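Local coordinates for mannan endo-1,4-beta-mannosidase (Mytilus edulis, PDB 2C0H), which hydrolyses the internal beta-1,4-mannosidic linkages of mannans, cutting longer manno-oligosaccharides such as mannohexaose while leaving mannobiose and mannotriose intact, at residues T83-D86 and N87-S91; R33-H37 and N38-K42; M337-L340 and K341-D345; V223-N227 and M228-T232. The protein carries 3 engineered substitutions. All blocks are in the same frame, centred on the assembly; numbering follows the deposited sequence.

How the interactions relate
All four contacts are local turns where loops of a (beta/alpha)8 barrel meet helices or strands. Interactions 1 and 2 form one unit, their centres 11 Å apart: Asp86 OD2 lies 2.8 Å from His37 N, and Thr88 OG1 lies 3.0 Å from Asn38 N, both probable hydrogen bonds. Interaction 4 holds Trp226, a probable substrate-binding residue whose side chain comes within about 4 Å of that of Glu163, the probable proton donor. The centres of interactions 1 and 2 lie across the chain's centre from it, 32 and 31 Å away. Interaction 3 stands apart at the end of helix 330-339; its nearest atoms are about 17 Å from interaction 2 and 18 Å from interaction 4.

Interaction 1: T83-D86 and N87-S91; sequences TGID and NTLIS
Asp86 reaches forward to Thr88 across the turn that opens helix 89-102. With its CG lodged between the backbone N and the carbonyl carbon (chi1 73°), the carboxylate is swung over the following backbone, and Asp86 OD2 accepts from Thr88 N at 3.2 Å. The donor comes from above the carboxylate plane, 40° out of it, closing an Asx turn. A type I beta turn overlies it, with Leu89 N bonded to Asp86 O at 3.2 Å. One water donates to Asp86 OD2 and to Asn87 OD1 and accepts from Thr88 OG1, while another links Asp86 O to Ile90 N. The apolar side chains meet at about right angles: Ile85 CG2 touches Leu89 CD2 at 3.9 Å, and Ile85 CD1 lies 3.6 Å from Ile90 CD1. Asp86 OD2 and Thr88 OG1 also bind the backbone N atoms of His37 and Asn38, tying the turn to the loop before helix 40-56. The isoleucines and Leu89 pack on helix 131-149 through Ala141, Met145, Ala148 and Leu149, and strand 82-84 pairs with 75-76 just before the turn.

Interaction 2: R33-H37 and N38-K42; sequences RDFGH and NQYSK
Gln39 folds back on Gly36 in a local side-chain-to-backbone contact, placed where the loop after strand 17-25 of the (beta/alpha)8 barrel runs into helix 40-56. Two donors grip Gly36 O: Gln39 N at 3.0 Å and Gln39 NE2 at 2.9 Å, reaching the oxygen from opposite faces of its plane, each about 52° out of it. Gln39 NE2 also makes a weak bond to Phe35 O, so the NH2 end is spread over two neighbouring carbonyls. On the other branch, Gln39 OE1 rests 3.2 Å from Arg33 CB, at the aliphatic base of an arginine whose guanidinium leads away. Cut back to alanine, this position would probably leave the carbonyl oxygens of Gly36 and Phe35 without their side-chain donor and open a gap beside Arg33. Deeper in, Phe35 and Tyr40 lie side by side and point the same way, with Phe35 CE1 3.9 Å from Tyr40 CD1; Leu89 and Met93 of helix 89-102 pack against Phe35. Asp92 OD2 takes both Gly36 N and Tyr40 N, tying the backbone on both sides of the His37-Gln39 bend to that helix. Asp34, held by Val29 and Asn30, is bridged to Gln39 by a water that donates to Asp34 OD1 at 2.8 Å and to Gln39 O at 3.1 Å.

Interaction 3: M337-L340 and K341-D345; sequences MQHL and KSRTD. Unlike the reference sequence in segment 337-340: Met337 (reference Ile).
Lys341 is joined to Gln338 as helix 330-339 gives way to loop: Lys341 N donates to Gln338 O at 3.2 Å. The lysine chain bends at its third torsion, and NZ, which binds Ser56 O, also donates to a water that in turn donates to Gln338 OE1. Ser342 occupies the third position of a type I beta turn that begins at Leu340 and closes when Arg343 N meets Leu340 O at 3.0 Å. Arg343 CG lies 3.5 Å from Leu340 O, and bends at the second and third torsions (-76° and -72°) then turn the guanidinium toward His339. There His339 NE2 lies at the guanidinium edge, 3.9 Å from Arg343 NH1, the two planes nearly perpendicular at 82°. A water over one face of the His339 ring donates to His339 O and accepts from Arg343 NH1. Asp345 clasps Arg343 side-on in a salt bridge: NE meets OD1 at 2.8 Å and NH2 meets OD2 at 3.0 Å, both in the guanidinium plane and on syn lone pairs, which should fix the group's rotation. Glu310 of helix 305-314 adds a salt bridge to NH1, and Leu340 packs on Phe309 and Tyr313 of that helix and on Phe20 of strand 17-25.

Interaction 4: V223-N227 and M228-T232; sequences VGSWN and MKADT
Ala230 N bonds to Asn227 O at 3.2 Å where the chain runs on from barrel strand 221-225 into the short 3-10 segment 228-230, and the next bond, Asp231 N to Met228 O, carries the winding on. The Asn227 side chain braces the start of this turn. Its CG stands anti to the backbone N (chi1 -175°), placing Asn227 OD1 2.9 Å from Lys229 N in an Asx turn; the donor is tilted 28° from the carbonyl plane and the bond is nearly straight. Lys229 CG passes alongside, 3.2 Å from Asn227 OD1, while Asn227 ND2 is held by Glu274. A leucine in place of Asn227 would probably leave Lys229 N without this acceptor and Glu274 without its amide partner. Trp226, which probably binds substrate, has Asn227 CB over one face of its ring and presents its edge to the turn, Trp226 CZ3 lying 4.1 Å from Ala230 CB. Nearer the strand, Ser225 CB touches Asp231 OD2 at 3.3 Å, and Ser225 OG is bound by Glu165. The turn thus sits just beyond strand 221-225, which pairs with 155-162 and 260-263; Met228 packs on Val262 and Met290 of strands 260-263 and 290-294, and the Trp226 ring meets that of Trp191.

Interaction 1: T83-D86 and N87-S91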
loop_
_atom_site.group_PDB
_atom_site.type_symbol
_atom_site.label_atom_id
_atom_site.label_comp_id
_atom_site.label_asym_id
_atom_site.label_seq_id
_atom_site.Cartn_x
_atom_site.Cartn_y
_atom_site.Cartn_z
ATOM N N THR A 83 -13.756 16.905 9.884
ATOM C CA THR A 83 -13.535 18.052 10.777
ATOM C C THR A 83 -12.193 18.068 11.521
ATOM O O THR A 83 -11.735 19.119 11.982
ATOM C CB THR A 83 -14.675 18.164 11.805
ATOM O OG1 THR A 83 -14.738 16.961 12.580
ATOM C CG2 THR A 83 -16.008 18.386 11.104
ATOM N N GLY A 84 -11.557 16.912 11.658
ATOM C CA GLY A 84 -10.304 16.827 12.369
ATOM C C GLY A 84 -9.996 15.394 12.706
ATOM O O GLY A 84 -10.553 14.480 12.100
ATOM N N ILE A 85 -9.083 15.233 13.659
ATOM C CA ILE A 85 -8.691 13.937 14.176
ATOM C C ILE A 85 -8.721 13.965 15.697
ATOM O O ILE A 85 -8.552 15.018 16.337
ATOM C CB ILE A 85 -7.289 13.523 13.653
ATOM C CG1 ILE A 85 -6.221 14.561 14.028
ATOM C CG2 ILE A 85 -7.350 13.302 12.141
ATOM C CD1 ILE A 85 -4.835 14.221 13.526
ATOM N N ASP A 86 -8.941 12.802 16.292
ATOM C CA ASP A 86 -9.043 12.740 17.734
ATOM C C ASP A 86 -7.657 12.909 18.372
ATOM O O ASP A 86 -6.623 12.693 17.719
ATOM C CB ASP A 86 -9.704 11.447 18.161
ATOM C CG ASP A 86 -8.804 10.280 17.997
ATOM O OD1 ASP A 86 -8.834 9.669 16.904
ATOM O OD2 ASP A 86 -8.054 9.999 18.956
ATOM N N ASN A 87 -7.646 13.321 19.637
ATOM C CA ASN A 87 -6.417 13.808 20.270
ATOM C C ASN A 87 -5.377 12.755 20.666
ATOM O O ASN A 87 -4.307 13.112 21.154
ATOM C CB ASN A 87 -6.721 14.732 21.462
ATOM C CG ASN A 87 -7.494 14.054 22.569
ATOM O OD1 ASN A 87 -7.454 12.829 22.724
ATOM N ND2 ASN A 87 -8.207 14.859 23.365
ATOM N N THR A 88 -5.675 11.478 20.450
ATOM C CA THR A 88 -4.658 10.444 20.635
ATOM C C THR A 88 -4.287 9.712 19.344
ATOM O O THR A 88 -3.491 8.770 19.392
ATOM C CB THR A 88 -5.065 9.424 21.728
ATOM O OG1 THR A 88 -6.327 8.847 21.391
ATOM C CG2 THR A 88 -5.161 10.105 23.078
ATOM N N LEU A 89 -4.805 10.127 18.183
ATOM C CA LEU A 89 -4.424 9.450 16.927
ATOM C C LEU A 89 -2.923 9.557 16.671
ATOM O O LEU A 89 -2.243 8.553 16.455
ATOM C CB LEU A 89 -5.213 9.983 15.720
ATOM C CG LEU A 89 -4.854 9.384 14.347
ATOM C CD1 LEU A 89 -4.972 7.843 14.365
ATOM C CD2 LEU A 89 -5.693 9.963 13.210
ATOM N N ILE A 90 -2.399 10.775 16.654
ATOM C CA ILE A 90 -0.984 10.964 16.360
ATOM C C ILE A 90 -0.098 10.320 17.439
ATOM O O ILE A 90 0.886 9.662 17.105
ATOM C CB ILE A 90 -0.657 12.458 16.125
ATOM C CG1 ILE A 90 -1.356 12.906 14.840
ATOM C CG2 ILE A 90 0.867 12.699 16.027
ATOM C CD1 ILE A 90 -1.382 14.396 14.595
ATOM N N SER A 91 -0.439 10.487 18.716
ATOM C CA SER A 91 0.378 9.923 19.801
ATOM C C SER A 91 0.354 8.385 19.799
ATOM O O SER A 91 1.371 7.768 20.089
ATOM C CB SER A 91 0.005 10.511 21.172
ATOM O OG SER A 91 -1.365 10.377 21.464
HETATM O O HOH W 1 -3.960 13.378 17.290
HETATM O O HOH W 2 -8.419 10.393 21.768
#

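Interaction 2: R33-H37 and N38-K42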
loop_
_atom_site.group_PDB
_atom_site.type_symbol
_atom_site.label_atom_id
_atom_site.label_comp_id
_atom_site.label_asym_id
_atom_site.label_seq_id
_atom_site.Cartn_x
_atom_site.Cartn_y
_atom_site.Cartn_z
ATOM N N ARG A 33 -9.984 -0.032 14.026
ATOM C CA ARG A 33 -10.054 0.513 15.377
ATOM C C ARG A 33 -8.740 0.248 16.144
ATOM O O ARG A 33 -8.752 -0.146 17.314
ATOM C CB ARG A 33 -11.262 -0.106 16.102
ATOM C CG ARG A 33 -12.586 0.228 15.478
ATOM C CD ARG A 33 -13.766 -0.379 16.240
ATOM N NE ARG A 33 -14.993 -0.276 15.453
ATOM C CZ ARG A 33 -15.803 0.782 15.406
ATOM N NH1 ARG A 33 -15.553 1.884 16.112
ATOM N NH2 ARG A 33 -16.884 0.733 14.634
ATOM N N ASP A 34 -7.606 0.501 15.491
ATOM C CA ASP A 34 -6.297 0.228 16.088
ATOM C C ASP A 34 -5.554 1.472 16.609
ATOM O O ASP A 34 -4.655 1.345 17.438
ATOM C CB ASP A 34 -5.410 -0.517 15.087
ATOM C CG ASP A 34 -5.714 -1.999 15.015
ATOM O OD1 ASP A 34 -5.903 -2.606 16.089
ATOM O OD2 ASP A 34 -5.719 -2.561 13.907
ATOM N N PHE A 35 -5.892 2.656 16.089
ATOM C CA PHE A 35 -5.202 3.897 16.433
ATOM C C PHE A 35 -6.228 5.001 16.678
ATOM O O PHE A 35 -7.260 5.029 16.016
ATOM C CB PHE A 35 -4.249 4.310 15.295
ATOM C CG PHE A 35 -3.208 3.266 14.974
ATOM C CD1 PHE A 35 -2.009 3.227 15.665
ATOM C CD2 PHE A 35 -3.453 2.306 14.019
ATOM C CE1 PHE A 35 -1.058 2.260 15.386
ATOM C CE2 PHE A 35 -2.498 1.321 13.741
ATOM C CZ PHE A 35 -1.315 1.310 14.424
ATOM N N GLY A 36 -5.927 5.896 17.611
ATOM C CA GLY A 36 -6.862 6.933 18.039
ATOM C C GLY A 36 -7.795 6.415 19.113
ATOM O O GLY A 36 -7.970 5.206 19.263
ATOM N N HIS A 37 -8.394 7.328 19.875
ATOM C CA HIS A 37 -9.309 6.954 20.957
ATOM C C HIS A 37 -8.674 5.956 21.934
ATOM O O HIS A 37 -9.347 5.052 22.447
ATOM C CB HIS A 37 -10.630 6.423 20.369
ATOM C CG HIS A 37 -11.267 7.363 19.392
ATOM N ND1 HIS A 37 -11.843 8.554 19.781
ATOM C CD2 HIS A 37 -11.395 7.307 18.046
ATOM C CE1 HIS A 37 -12.303 9.187 18.717
ATOM N NE2 HIS A 37 -12.048 8.452 17.651
ATOM N N ASN A 38 -7.379 6.131 22.192
ATOM C CA ASN A 38 -6.623 5.280 23.110
ATOM C C ASN A 38 -6.698 3.796 22.726
ATOM O O ASN A 38 -6.636 2.929 23.593
ATOM C CB ASN A 38 -7.114 5.492 24.548
ATOM C CG ASN A 38 -6.846 6.900 25.053
ATOM O OD1 ASN A 38 -5.694 7.288 25.261
ATOM N ND2 ASN A 38 -7.910 7.676 25.245
ATOM N N GLN A 39 -6.803 3.522 21.425
ATOM C CA GLN A 39 -6.981 2.154 20.937
ATOM C C GLN A 39 -5.651 1.425 20.782
ATOM O O GLN A 39 -5.630 0.202 20.815
ATOM C CB GLN A 39 -7.823 2.114 19.636
ATOM C CG GLN A 39 -9.311 2.486 19.861
ATOM C CD GLN A 39 -10.158 2.648 18.579
ATOM O OE1 GLN A 39 -11.246 2.064 18.471
ATOM N NE2 GLN A 39 -9.685 3.458 17.626
ATOM N N TYR A 40 -4.537 2.141 20.619
ATOM C CA TYR A 40 -3.251 1.450 20.445
ATOM C C TYR A 40 -2.887 0.647 21.693
ATOM O O TYR A 40 -2.435 -0.495 21.582
ATOM C CB TYR A 40 -2.106 2.411 20.080
ATOM C CG TYR A 40 -0.775 1.707 19.999
ATOM C CD1 TYR A 40 -0.534 0.771 19.002
ATOM C CD2 TYR A 40 0.220 1.934 20.947
ATOM C CE1 TYR A 40 0.670 0.089 18.946
ATOM C CE2 TYR A 40 1.438 1.269 20.881
ATOM C CZ TYR A 40 1.648 0.345 19.875
ATOM O OH TYR A 40 2.841 -0.335 19.802
ATOM N N SER A 41 -3.107 1.231 22.869
ATOM C CA SER A 41 -2.770 0.572 24.135
ATOM C C SER A 41 -3.460 -0.786 24.240
ATOM O O SER A 41 -2.912 -1.718 24.826
ATOM C CB SER A 41 -3.115 1.459 25.334
ATOM O OG SER A 41 -4.511 1.648 25.461
ATOM N N LYS A 42 -4.652 -0.895 23.654
ATOM C CA LYS A 42 -5.420 -2.143 23.653
ATOM C C LYS A 42 -4.783 -3.255 22.800
ATOM O O LYS A 42 -4.830 -4.430 23.185
ATOM C CB LYS A 42 -6.867 -1.870 23.222
ATOM C CG LYS A 42 -7.622 -0.912 24.157
ATOM C CD LYS A 42 -8.921 -0.412 23.544
ATOM C CE LYS A 42 -9.721 0.458 24.523
ATOM N NZ LYS A 42 -8.886 1.494 25.209
HETATM O O HOH W 3 -5.515 -2.054 18.755
#

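Interaction 3: M337-L340 and K341-D345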
loop_
_atom_site.group_PDB
_atom_site.type_symbol
_atom_site.label_atom_id
_atom_site.label_comp_id
_atom_site.label_asym_id
_atom_site.label_seq_id
_atom_site.Cartn_x
_atom_site.Cartn_y
_atom_site.Cartn_z
ATOM N N MET A 337 10.539 -14.974 4.964
ATOM C CA MET A 337 11.365 -13.803 5.326
ATOM C C MET A 337 12.781 -14.209 5.688
ATOM O O MET A 337 13.750 -13.585 5.286
ATOM C CB MET A 337 10.807 -13.071 6.547
ATOM C CG MET A 337 9.616 -12.257 6.328
ATOM S SD MET A 337 9.086 -11.629 7.938
ATOM C CE MET A 337 7.340 -11.952 7.713
ATOM N N GLN A 338 12.885 -15.262 6.482
ATOM C CA GLN A 338 14.161 -15.748 6.976
ATOM C C GLN A 338 15.122 -16.129 5.850
ATOM O O GLN A 338 16.357 -16.024 6.016
ATOM C CB GLN A 338 13.868 -16.945 7.873
ATOM C CG GLN A 338 15.004 -17.436 8.701
ATOM C CD GLN A 338 14.555 -18.598 9.559
ATOM O OE1 GLN A 338 14.756 -18.604 10.775
ATOM N NE2 GLN A 338 13.904 -19.572 8.932
ATOM N N HIS A 339 14.565 -16.567 4.719
ATOM C CA HIS A 339 15.359 -16.960 3.546
ATOM C C HIS A 339 16.194 -15.800 3.025
ATOM O O HIS A 339 17.293 -15.997 2.531
ATOM C CB HIS A 339 14.479 -17.516 2.412
ATOM C CG HIS A 339 15.270 -18.086 1.281
ATOM N ND1 HIS A 339 16.082 -19.190 1.431
ATOM C CD2 HIS A 339 15.409 -17.687 -0.006
ATOM C CE1 HIS A 339 16.677 -19.454 0.282
ATOM N NE2 HIS A 339 16.285 -18.560 -0.608
ATOM N N LEU A 340 15.694 -14.580 3.164
ATOM C CA LEU A 340 16.442 -13.417 2.685
ATOM C C LEU A 340 17.309 -12.723 3.741
ATOM O O LEU A 340 18.031 -11.772 3.407
ATOM C CB LEU A 340 15.464 -12.381 2.103
ATOM C CG LEU A 340 14.579 -12.816 0.938
ATOM C CD1 LEU A 340 13.803 -11.597 0.430
ATOM C CD2 LEU A 340 15.364 -13.447 -0.194
ATOM N N LYS A 341 17.255 -13.181 4.993
ATOM C CA LYS A 341 17.823 -12.432 6.125
ATOM C C LYS A 341 19.249 -11.919 5.873
ATOM O O LYS A 341 19.523 -10.731 6.077
ATOM C CB LYS A 341 17.767 -13.254 7.427
ATOM C CG LYS A 341 18.296 -12.501 8.631
ATOM C CD LYS A 341 18.482 -13.407 9.842
ATOM C CE LYS A 341 17.208 -13.723 10.540
ATOM N NZ LYS A 341 17.505 -14.404 11.836
ATOM N N SER A 342 20.146 -12.790 5.416
ATOM C CA SER A 342 21.558 -12.398 5.254
ATOM C C SER A 342 21.944 -11.915 3.850
ATOM O O SER A 342 23.132 -11.733 3.563
ATOM C CB SER A 342 22.461 -13.568 5.663
ATOM O OG SER A 342 22.375 -13.775 7.066
ATOM N N ARG A 343 20.962 -11.681 2.984
ATOM C CA ARG A 343 21.236 -11.505 1.556
ATOM C C ARG A 343 21.606 -10.068 1.213
ATOM O O ARG A 343 21.050 -9.124 1.770
ATOM C CB ARG A 343 20.042 -11.970 0.705
ATOM C CG ARG A 343 19.721 -13.471 0.800
ATOM C CD ARG A 343 20.682 -14.328 0.014
ATOM N NE ARG A 343 20.477 -14.196 -1.426
ATOM C CZ ARG A 343 19.642 -14.924 -2.176
ATOM N NH1 ARG A 343 18.917 -15.912 -1.659
ATOM N NH2 ARG A 343 19.552 -14.688 -3.473
ATOM N N THR A 344 22.581 -9.930 0.322
ATOM C CA THR A 344 22.986 -8.624 -0.214
ATOM C C THR A 344 23.137 -8.573 -1.746
ATOM O O THR A 344 23.412 -7.495 -2.285
ATOM C CB THR A 344 24.308 -8.167 0.425
ATOM O OG1 THR A 344 25.340 -9.114 0.117
ATOM C CG2 THR A 344 24.164 -8.023 1.940
ATOM N N ASP A 345 22.959 -9.691 -2.454
ATOM C CA ASP A 345 23.134 -9.732 -3.926
ATOM C C ASP A 345 22.180 -8.853 -4.750
ATOM O O ASP A 345 22.492 -8.524 -5.892
ATOM C CB ASP A 345 23.108 -11.174 -4.485
ATOM C CG ASP A 345 21.976 -12.018 -3.929
ATOM O OD1 ASP A 345 21.939 -12.169 -2.690
ATOM O OD2 ASP A 345 21.157 -12.535 -4.723
HETATM O O HOH W 4 15.845 -16.359 11.830
HETATM O O HOH W 5 19.194 -17.403 1.081
HETATM O O HOH W 6 18.079 -18.990 -2.772
#

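Interaction 4: V223-N227 and M228-T232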
loop_
_atom_site.group_PDB
_atom_site.type_symbol
_atom_site.label_atom_id
_atom_site.label_comp_id
_atom_site.label_asym_id
_atom_site.label_seq_id
_atom_site.Cartn_x
_atom_site.Cartn_y
_atom_site.Cartn_z
ATOM N N VAL A 223 0.002 2.879 -3.961
ATOM C CA VAL A 223 -1.372 2.345 -3.965
ATOM C C VAL A 223 -1.276 0.834 -4.135
ATOM O O VAL A 223 -0.540 0.370 -4.979
ATOM C CB VAL A 223 -2.202 2.912 -5.129
ATOM C CG1 VAL A 223 -3.578 2.226 -5.237
ATOM C CG2 VAL A 223 -2.378 4.392 -4.961
ATOM N N GLY A 224 -2.021 0.081 -3.338
ATOM C CA GLY A 224 -2.035 -1.377 -3.472
ATOM C C GLY A 224 -3.025 -1.915 -4.503
ATOM O O GLY A 224 -4.180 -2.187 -4.176
ATOM N N SER A 225 -2.575 -2.089 -5.744
ATOM C CA SER A 225 -3.413 -2.526 -6.860
ATOM C C SER A 225 -3.739 -4.012 -6.768
ATOM O O SER A 225 -2.881 -4.813 -6.429
ATOM C CB SER A 225 -2.729 -2.224 -8.201
ATOM O OG SER A 225 -3.512 -2.682 -9.275
ATOM N N TRP A 226 -4.977 -4.360 -7.081
ATOM C CA TRP A 226 -5.456 -5.742 -6.930
ATOM C C TRP A 226 -4.870 -6.743 -7.915
ATOM O O TRP A 226 -4.779 -7.933 -7.602
ATOM C CB TRP A 226 -6.995 -5.770 -6.950
ATOM C CG TRP A 226 -7.639 -6.661 -7.976
ATOM C CD1 TRP A 226 -8.179 -7.909 -7.772
ATOM C CD2 TRP A 226 -7.844 -6.369 -9.363
ATOM N NE1 TRP A 226 -8.683 -8.397 -8.939
ATOM C CE2 TRP A 226 -8.497 -7.479 -9.935
ATOM C CE3 TRP A 226 -7.532 -5.278 -10.182
ATOM C CZ2 TRP A 226 -8.842 -7.528 -11.282
ATOM C CZ3 TRP A 226 -7.872 -5.330 -11.521
ATOM C CH2 TRP A 226 -8.515 -6.452 -12.064
ATOM N N ASN A 227 -4.470 -6.280 -9.094
ATOM C CA ASN A 227 -4.027 -7.165 -10.178
ATOM C C ASN A 227 -3.217 -6.369 -11.194
ATOM O O ASN A 227 -3.507 -5.202 -11.447
ATOM C CB ASN A 227 -5.233 -7.841 -10.850
ATOM C CG ASN A 227 -4.844 -8.875 -11.904
ATOM O OD1 ASN A 227 -4.645 -8.547 -13.065
ATOM N ND2 ASN A 227 -4.817 -10.140 -11.510
ATOM N N MET A 228 -2.213 -7.006 -11.781
ATOM C CA MET A 228 -1.376 -6.357 -12.783
ATOM C C MET A 228 -2.132 -5.800 -13.999
ATOM O O MET A 228 -1.623 -4.889 -14.660
ATOM C CB MET A 228 -0.300 -7.341 -13.250
ATOM C CG MET A 228 0.785 -6.772 -14.117
ATOM S SD MET A 228 1.769 -5.460 -13.367
ATOM C CE MET A 228 2.451 -6.328 -11.990
ATOM N N LYS A 229 -3.315 -6.324 -14.316
ATOM C CA LYS A 229 -4.131 -5.789 -15.421
ATOM C C LYS A 229 -4.463 -4.303 -15.313
ATOM O O LYS A 229 -4.796 -3.691 -16.323
ATOM C CB LYS A 229 -5.433 -6.584 -15.582
ATOM C CG LYS A 229 -5.205 -7.952 -16.173
ATOM C CD LYS A 229 -6.483 -8.735 -16.313
ATOM C CE LYS A 229 -6.226 -10.047 -17.041
ATOM N NZ LYS A 229 -7.466 -10.876 -17.143
ATOM N N ALA A 230 -4.357 -3.741 -14.114
ATOM C CA ALA A 230 -4.600 -2.317 -13.888
ATOM C C ALA A 230 -3.304 -1.519 -13.637
ATOM O O ALA A 230 -3.357 -0.327 -13.313
ATOM C CB ALA A 230 -5.568 -2.150 -12.733
ATOM N N ASP A 231 -2.143 -2.169 -13.776
ATOM C CA ASP A 231 -0.861 -1.589 -13.322
ATOM C C ASP A 231 0.278 -1.699 -14.354
ATOM O O ASP A 231 1.445 -1.529 -13.998
ATOM C CB ASP A 231 -0.426 -2.226 -11.974
ATOM C CG ASP A 231 0.316 -1.246 -11.054
ATOM O OD1 ASP A 231 1.408 -0.757 -11.419
ATOM O OD2 ASP A 231 -0.174 -0.974 -9.933
ATOM N N THR A 232 -0.055 -1.947 -15.622
ATOM C CA THR A 232 0.944 -1.970 -16.710
ATOM C C THR A 232 0.326 -1.574 -18.047
ATOM O O THR A 232 -0.838 -1.889 -18.322
ATOM C CB THR A 232 1.645 -3.360 -16.855
ATOM O OG1 THR A 232 2.651 -3.290 -17.874
ATOM C CG2 THR A 232 0.670 -4.466 -17.216
HETATM O O HOH W 7 0.640 0.597 -7.713
#